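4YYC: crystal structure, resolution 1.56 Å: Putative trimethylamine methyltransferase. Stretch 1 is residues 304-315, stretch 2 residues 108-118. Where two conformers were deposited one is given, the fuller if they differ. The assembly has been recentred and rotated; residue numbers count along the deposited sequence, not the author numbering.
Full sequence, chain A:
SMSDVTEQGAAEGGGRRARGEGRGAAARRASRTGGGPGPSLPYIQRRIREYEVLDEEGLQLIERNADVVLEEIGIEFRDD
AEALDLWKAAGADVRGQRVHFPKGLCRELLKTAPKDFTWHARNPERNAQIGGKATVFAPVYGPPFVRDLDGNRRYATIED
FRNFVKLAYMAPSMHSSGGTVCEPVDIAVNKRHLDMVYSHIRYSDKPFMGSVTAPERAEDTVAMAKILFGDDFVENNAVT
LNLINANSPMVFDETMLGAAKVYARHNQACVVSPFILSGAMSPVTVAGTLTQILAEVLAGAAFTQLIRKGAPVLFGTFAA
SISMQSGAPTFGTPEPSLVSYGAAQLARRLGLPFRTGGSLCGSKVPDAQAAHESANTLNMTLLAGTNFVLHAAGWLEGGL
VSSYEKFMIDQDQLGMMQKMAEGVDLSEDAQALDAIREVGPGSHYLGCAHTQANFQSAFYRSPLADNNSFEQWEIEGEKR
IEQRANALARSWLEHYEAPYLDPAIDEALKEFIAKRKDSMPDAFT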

ATOM      1  N   THR A 304      26.760  -5.297  20.757  1.00 17.48           N
ATOM      2  CA  THR A 304      27.401  -3.997  20.462  1.00 17.56           C
ATOM      3  C   THR A 304      27.727  -3.213  21.755  1.00 18.25           C
ATOM      4  O   THR A 304      28.743  -2.525  21.823  1.00 18.68           O
ATOM      5  CB  THR A 304      26.569  -3.113  19.510  1.00 17.22           C
ATOM      6  OG1 THR A 304      25.372  -2.686  20.185  1.00 17.30           O
ATOM      7  CG2 THR A 304      26.281  -3.839  18.176  1.00 16.92           C
ATOM      8  N   GLN A 305      26.886  -3.389  22.779  1.00 18.62           N
ATOM      9  CA  GLN A 305      27.061  -2.660  24.035  1.00 19.45           C
ATOM     10  C   GLN A 305      28.165  -3.286  24.862  1.00 20.19           C
ATOM     11  O   GLN A 305      28.757  -2.608  25.700  1.00 20.41           O
ATOM     12  CB  GLN A 305      25.745  -2.582  24.835  1.00 19.63           C
ATOM     13  CG  GLN A 305      24.554  -1.997  24.074  1.00 19.31           C
ATOM     14  CD  GLN A 305      24.844  -0.620  23.581  1.00 19.57           C
ATOM     15  OE1 GLN A 305      24.975   0.331  24.403  1.00 20.44           O
ATOM     16  NE2 GLN A 305      24.992  -0.464  22.259  1.00 19.30           N
ATOM     17  N   LEU A 306      28.442  -4.575  24.630  1.00 20.25           N
ATOM     18  CA  LEU A 306      29.599  -5.221  25.254  1.00 21.20           C
ATOM     19  C   LEU A 306      30.913  -4.700  24.721  1.00 21.61           C
ATOM     20  O   LEU A 306      31.952  -4.739  25.426  1.00 22.90           O
ATOM     21  CB  LEU A 306      29.521  -6.741  25.166  1.00 21.66           C
ATOM     22  CG  LEU A 306      28.333  -7.413  25.858  1.00 21.93           C
ATOM     23  CD1 LEU A 306      28.406  -8.895  25.581  1.00 22.33           C
ATOM     24  CD2 LEU A 306      28.306  -7.140  27.327  1.00 22.88           C
ATOM     25  N   ILE A 307      30.913  -4.272  23.471  1.00 21.26           N
ATOM     26  CA  ILE A 307      32.075  -3.630  22.870  1.00 21.71           C
ATOM     27  C   ILE A 307      32.189  -2.195  23.359  1.00 22.76           C
ATOM     28  O   ILE A 307      33.268  -1.834  23.821  1.00 23.87           O
ATOM     29  CB  ILE A 307      32.028  -3.698  21.340  1.00 21.17           C
ATOM     30  CG1 ILE A 307      32.079  -5.169  20.876  1.00 21.29           C
ATOM     31  CG2 ILE A 307      33.136  -2.849  20.706  1.00 20.78           C
ATOM     32  CD1 ILE A 307      33.427  -5.850  21.034  1.00 22.16           C
ATOM     33  N   ARG A 308      31.128  -1.382  23.256  1.00 22.00           N
ATOM     34  CA  ARG A 308      31.118  -0.017  23.812  0.50 22.68           C
ATOM     35  C   ARG A 308      29.726   0.367  24.242  1.00 22.95           C
ATOM     36  O   ARG A 308      28.779   0.399  23.432  1.00 22.37           O
ATOM     37  CB  ARG A 308      31.604   1.000  22.801  0.50 22.48           C
ATOM     38  CG  ARG A 308      33.091   1.029  22.610  0.50 22.70           C
ATOM     39  CD  ARG A 308      33.886   1.158  23.894  0.50 23.40           C
ATOM     40  NE  ARG A 308      35.291   1.188  23.550  0.50 23.34           N
ATOM     41  CZ  ARG A 308      36.108   0.145  23.493  0.50 23.60           C
ATOM     42  NH1 ARG A 308      35.695  -1.073  23.772  0.50 23.61           N
ATOM     43  NH2 ARG A 308      37.374   0.346  23.185  0.50 23.64           N
ATOM     44  N   LYS A 309      29.555   0.640  25.528  1.00 23.37           N
ATOM     45  CA  LYS A 309      28.293   1.134  26.033  1.00 23.97           C
ATOM     46  C   LYS A 309      27.955   2.418  25.299  1.00 23.39           C
ATOM     47  O   LYS A 309      28.809   3.298  25.142  1.00 24.50           O
ATOM     48  CB  LYS A 309      28.396   1.401  27.533  1.00 25.59           C
ATOM     49  CG  LYS A 309      28.364   0.142  28.370  1.00 27.29           C
ATOM     50  CD  LYS A 309      28.588   0.427  29.849  1.00 29.83           C
ATOM     51  CE  LYS A 309      28.719  -0.893  30.600  1.00 31.45           C
ATOM     52  NZ  LYS A 309      28.713  -0.675  32.061  1.00 34.71           N
ATOM     53  N   GLY A 310      26.721   2.493  24.800  1.00 22.15           N
ATOM     54  CA  GLY A 310      26.284   3.638  24.066  1.00 21.96           C
ATOM     55  C   GLY A 310      26.522   3.573  22.582  1.00 21.43           C
ATOM     56  O   GLY A 310      26.055   4.453  21.856  1.00 21.02           O
ATOM     57  N   ALA A 311      27.173   2.527  22.080  1.00 21.15           N
ATOM     58  CA  ALA A 311      27.347   2.437  20.630  1.00 20.33           C
ATOM     59  C   ALA A 311      25.970   2.432  19.952  1.00 19.71           C
ATOM     60  O   ALA A 311      25.082   1.742  20.431  1.00 19.33           O
ATOM     61  CB  ALA A 311      28.087   1.181  20.244  1.00 20.55           C
ATOM     62  N   PRO A 312      25.812   3.198  18.856  1.00 19.00           N
ATOM     63  CA  PRO A 312      24.472   3.224  18.259  1.00 18.24           C
ATOM     64  C   PRO A 312      24.121   1.923  17.528  1.00 17.21           C
ATOM     65  O   PRO A 312      24.948   1.308  16.820  1.00 17.21           O
ATOM     66  CB  PRO A 312      24.494   4.425  17.302  1.00 18.56           C
ATOM     67  CG  PRO A 312      25.908   4.740  17.110  1.00 19.50           C
ATOM     68  CD  PRO A 312      26.706   4.183  18.235  1.00 19.65           C
ATOM     69  N   VAL A 313      22.890   1.450  17.736  1.00 16.69           N
ATOM     70  CA  VAL A 313      22.515   0.162  17.181  1.00 16.10           C
ATOM     71  C   VAL A 313      21.016   0.157  16.827  1.00 15.80           C
ATOM     72  O   VAL A 313      20.190   0.677  17.578  1.00 16.00           O
ATOM     73  CB  VAL A 313      22.883  -1.020  18.130  1.00 16.54           C
ATOM     74  CG1 VAL A 313      22.240  -0.926  19.483  1.00 17.29           C
ATOM     75  CG2 VAL A 313      22.553  -2.382  17.488  1.00 16.67           C
ATOM     76  N   LEU A 314      20.683  -0.429  15.678  1.00 15.01           N
ATOM     77  CA  LEU A 314      19.313  -0.528  15.221  1.00 14.99           C
ATOM     78  C   LEU A 314      18.804  -1.968  15.275  1.00 14.91           C
ATOM     79  O   LEU A 314      19.570  -2.915  15.040  1.00 14.65           O
ATOM     80  CB  LEU A 314      19.158  -0.034  13.765  1.00 15.14           C
ATOM     81  CG  LEU A 314      19.355   1.451  13.514  1.00 15.76           C
ATOM     82  CD1 LEU A 314      20.809   1.850  13.535  1.00 16.42           C
ATOM     83  CD2 LEU A 314      18.662   1.840  12.220  1.00 15.44           C
ATOM     84  N   PHE A 315      17.502  -2.111  15.531  1.00 14.71           N
ATOM     85  CA  PHE A 315      16.762  -3.344  15.356  1.00 14.76           C
ATOM     86  C   PHE A 315      16.390  -3.406  13.864  1.00 14.68           C
ATOM     87  O   PHE A 315      15.529  -2.635  13.401  1.00 13.90           O
ATOM     88  CB  PHE A 315      15.503  -3.238  16.252  1.00 15.26           C
ATOM     89  CG  PHE A 315      14.608  -4.454  16.334  1.00 15.54           C
ATOM     90  CD1 PHE A 315      14.148  -5.109  15.225  1.00 15.67           C
ATOM     91  CD2 PHE A 315      14.140  -4.877  17.556  1.00 16.22           C
ATOM     92  CE1 PHE A 315      13.294  -6.170  15.335  1.00 16.04           C
ATOM     93  CE2 PHE A 315      13.242  -5.912  17.687  1.00 16.68           C
ATOM     94  CZ  PHE A 315      12.829  -6.579  16.572  1.00 16.59           C
TER
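Stretch 2 (108-118) ELLKTAPKDFT

Both stretches pass from the end of a helix through a loop into a strand, and they run in roughly the same sense from Gln-305 to Gly-310 alongside Leu-109 to Ala-113, the CA atoms of Gln-305 and Leu-109 lying 6.6 Å apart and those of Gly-310 and Ala-113 4.8 Å, and then diverge as each enters its strand. In stretch 1 the helix ends at Ile-307, Arg-308 leaves helical phi/psi (-149/119), and a type II turn from Arg-308 to Ala-311 follows, closed by Ala-311 N to Arg-308 O at 3.0 Å. Gly-310, at phi/psi 90/-4, takes the turn position where a CB would be jammed against the preceding carbonyl. In stretch 2, Ala-113 N bonds to Leu-110 O at 2.9 Å before the chain extends through Ala-113 and Pro-114 (phi/psi -78/139 and -71/136). No direct backbone hydrogen bond joins the stretches. Gly-310 CA instead approaches Thr-112 O at 3.3 Å, with 152° at the hydrogen, and water 1 links the chains, donating to Pro-114 O (2.7 Å) and accepting from Val-313 N (2.8 Å).

Gln-305 organises the polar side chains. Its OE1 accepts from Thr-112 OG1 at 2.7 Å across the contact and from Gly-310 N at 2.8 Å within its own stretch, while its NE2 donates to Ala-311 O at 2.9 Å, so one amide ties the helix end to both the turn and stretch 2. Ala-113 N, 3.4 Å from Gln-305 OE1, has too poor an angle to bond.

Apolar contacts flank this site. Leu-306 CD2 meets Leu-109 CD2 at 3.9 Å, and Val-313 CG1 lies 3.8 Å from Ala-113 CB and 4.2 Å from Leu-110 CD2. Farther along, Pro-312 CB sits 3.6 Å from the Phe-117 ring centroid, only 11° off the normal, a CH-pi contact over one face; Leu-314 CD1 reaches the ring edge, 3.9 Å from Phe-117 CZ.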

ATOM      1  N   GLU A 108      18.565  -5.695  29.448  1.00 25.93           N
ATOM      2  CA  GLU A 108      19.285  -4.835  30.390  1.00 27.71           C
ATOM      3  C   GLU A 108      20.527  -4.210  29.786  1.00 26.04           C
ATOM      4  O   GLU A 108      20.774  -3.024  29.955  1.00 25.67           O
ATOM      5  CB  GLU A 108      19.663  -5.625  31.657  1.00 30.93           C
ATOM      6  CG  GLU A 108      20.226  -4.788  32.815  1.00 35.21           C
ATOM      7  CD  GLU A 108      19.198  -3.872  33.503  1.00 38.80           C
ATOM      8  OE1 GLU A 108      17.970  -3.939  33.190  1.00 42.47           O
ATOM      9  OE2 GLU A 108      19.609  -3.067  34.389  1.00 45.04           O
ATOM     10  N   LEU A 109      21.309  -5.012  29.062  1.00 23.95           N
ATOM     11  CA  LEU A 109      22.508  -4.493  28.398  1.00 23.20           C
ATOM     12  C   LEU A 109      22.161  -3.415  27.401  1.00 22.27           C
ATOM     13  O   LEU A 109      22.921  -2.493  27.195  1.00 22.13           O
ATOM     14  CB  LEU A 109      23.264  -5.613  27.714  1.00 22.82           C
ATOM     15  CG  LEU A 109      24.004  -6.598  28.642  1.00 23.47           C
ATOM     16  CD1 LEU A 109      24.425  -7.862  27.899  1.00 23.19           C
ATOM     17  CD2 LEU A 109      25.174  -5.914  29.327  1.00 24.41           C
ATOM     18  N   LEU A 110      20.994  -3.533  26.773  1.00 21.45           N
ATOM     19  CA  LEU A 110      20.572  -2.551  25.771  1.00 21.12           C
ATOM     20  C   LEU A 110      20.071  -1.245  26.351  1.00 22.31           C
ATOM     21  O   LEU A 110      19.837  -0.298  25.601  1.00 22.11           O
ATOM     22  CB  LEU A 110      19.504  -3.163  24.873  1.00 20.13           C
ATOM     23  CG  LEU A 110      20.170  -4.041  23.801  1.00 19.44           C
ATOM     24  CD1 LEU A 110      19.153  -4.940  23.113  1.00 19.19           C
ATOM     25  CD2 LEU A 110      20.918  -3.213  22.769  1.00 18.74           C
ATOM     26  N   LYS A 111      19.981  -1.144  27.673  1.00 23.35           N
ATOM     27  CA  LYS A 111      19.607   0.120  28.257  1.00 24.63           C
ATOM     28  C   LYS A 111      20.534   1.271  27.948  1.00 24.15           C
ATOM     29  O   LYS A 111      20.111   2.441  27.990  1.00 24.86           O
ATOM     30  CB  LYS A 111      19.448  -0.016  29.781  1.00 27.13           C
ATOM     31  CG  LYS A 111      18.235  -0.834  30.115  1.00 29.14           C
ATOM     32  CD  LYS A 111      18.219  -1.030  31.592  1.00 32.88           C
ATOM     33  CE  LYS A 111      16.824  -1.156  32.126  1.00 35.36           C
ATOM     34  NZ  LYS A 111      16.926  -0.966  33.583  1.00 37.93           N
ATOM     35  N   THR A 112      21.786   0.972  27.661  1.00 23.25           N
ATOM     36  CA  THR A 112      22.738   1.978  27.245  1.00 23.07           C
ATOM     37  C   THR A 112      22.659   2.407  25.780  1.00 22.09           C
ATOM     38  O   THR A 112      23.312   3.367  25.401  1.00 22.89           O
ATOM     39  CB  THR A 112      24.180   1.556  27.600  1.00 23.26           C
ATOM     40  OG1 THR A 112      24.453   0.267  27.060  1.00 22.75           O
ATOM     41  CG2 THR A 112      24.390   1.526  29.062  1.00 24.30           C
ATOM     42  N   ALA A 113      21.893   1.701  24.949  1.00 20.96           N
ATOM     43  CA  ALA A 113      21.846   2.020  23.533  1.00 20.12           C
ATOM     44  C   ALA A 113      20.936   3.243  23.347  1.00 19.92           C
ATOM     45  O   ALA A 113      19.906   3.348  24.012  1.00 20.58           O
ATOM     46  CB  ALA A 113      21.316   0.821  22.733  1.00 19.46           C
ATOM     47  N   PRO A 114      21.318   4.179  22.475  1.00 19.68           N
ATOM     48  CA  PRO A 114      20.453   5.367  22.273  1.00 20.03           C
ATOM     49  C   PRO A 114      19.159   5.038  21.528  1.00 20.03           C
ATOM     50  O   PRO A 114      19.179   4.282  20.554  1.00 18.93           O
ATOM     51  CB  PRO A 114      21.357   6.308  21.451  1.00 19.96           C
ATOM     52  CG  PRO A 114      22.257   5.347  20.702  1.00 19.55           C
ATOM     53  CD  PRO A 114      22.550   4.243  21.670  1.00 19.65           C
ATOM     54  N   LYS A 115      18.031   5.578  22.016  1.00 21.34           N
ATOM     55  CA  LYS A 115      16.761   5.423  21.328  1.00 22.32           C
ATOM     56  C   LYS A 115      16.771   6.143  20.016  1.00 21.43           C
ATOM     57  O   LYS A 115      16.059   5.738  19.107  1.00 20.01           O
ATOM     58  CB  LYS A 115      15.611   6.001  22.142  1.00 25.44           C
ATOM     59  CG  LYS A 115      15.197   5.158  23.320  1.00 29.60           C
ATOM     60  CD  LYS A 115      13.694   5.419  23.583  1.00 33.07           C
ATOM     61  CE  LYS A 115      13.208   5.068  24.970  1.00 37.00           C
ATOM     62  NZ  LYS A 115      13.973   4.028  25.702  1.00 39.61           N
ATOM     63  N   ASP A 116      17.521   7.234  19.925  1.00 21.61           N
ATOM     64  CA  ASP A 116      17.669   7.976  18.694  1.00 22.29           C
ATOM     65  C   ASP A 116      19.025   8.647  18.665  1.00 21.04           C
ATOM     66  O   ASP A 116      19.597   8.917  19.723  1.00 21.52           O
ATOM     67  CB  ASP A 116      16.515   8.952  18.477  1.00 24.79           C
ATOM     68  CG  ASP A 116      16.391   9.935  19.548  1.00 28.06           C
ATOM     69  OD1 ASP A 116      15.697   9.663  20.545  1.00 31.29           O
ATOM     70  OD2 ASP A 116      17.053  10.973  19.457  1.00 32.45           O
ATOM     71  N   PHE A 117      19.513   8.938  17.470  1.00 19.44           N
ATOM     72  CA  PHE A 117      20.794   9.584  17.283  1.00 19.11           C
ATOM     73  C   PHE A 117      20.866  10.228  15.923  1.00 18.82           C
ATOM     74  O   PHE A 117      20.060   9.876  15.042  1.00 18.27           O
ATOM     75  CB  PHE A 117      21.963   8.586  17.516  1.00 18.92           C
ATOM     76  CG  PHE A 117      22.002   7.449  16.517  1.00 17.86           C
ATOM     77  CD1 PHE A 117      21.301   6.285  16.744  1.00 17.52           C
ATOM     78  CD2 PHE A 117      22.729   7.550  15.346  1.00 17.63           C
ATOM     79  CE1 PHE A 117      21.299   5.264  15.812  1.00 17.04           C
ATOM     80  CE2 PHE A 117      22.722   6.538  14.425  1.00 17.30           C
ATOM     81  CZ  PHE A 117      22.003   5.395  14.656  1.00 16.79           C
ATOM     82  N   THR A 118      21.829  11.129  15.733  1.00 19.26           N
ATOM     83  CA  THR A 118      22.029  11.760  14.438  1.00 19.08           C
ATOM     84  C   THR A 118      23.021  10.969  13.588  1.00 18.56           C
ATOM     85  O   THR A 118      24.107  10.588  14.059  1.00 18.62           O
ATOM     86  CB  THR A 118      22.565  13.189  14.636  1.00 20.15           C
ATOM     87  OG1 THR A 118      21.653  13.922  15.470  1.00 21.03           O
ATOM     88  CG2 THR A 118      22.718  13.876  13.303  1.00 20.21           C
TER
HETATM   89  O   HOH W   1      20.887   2.424  19.501  1.00 18.53           O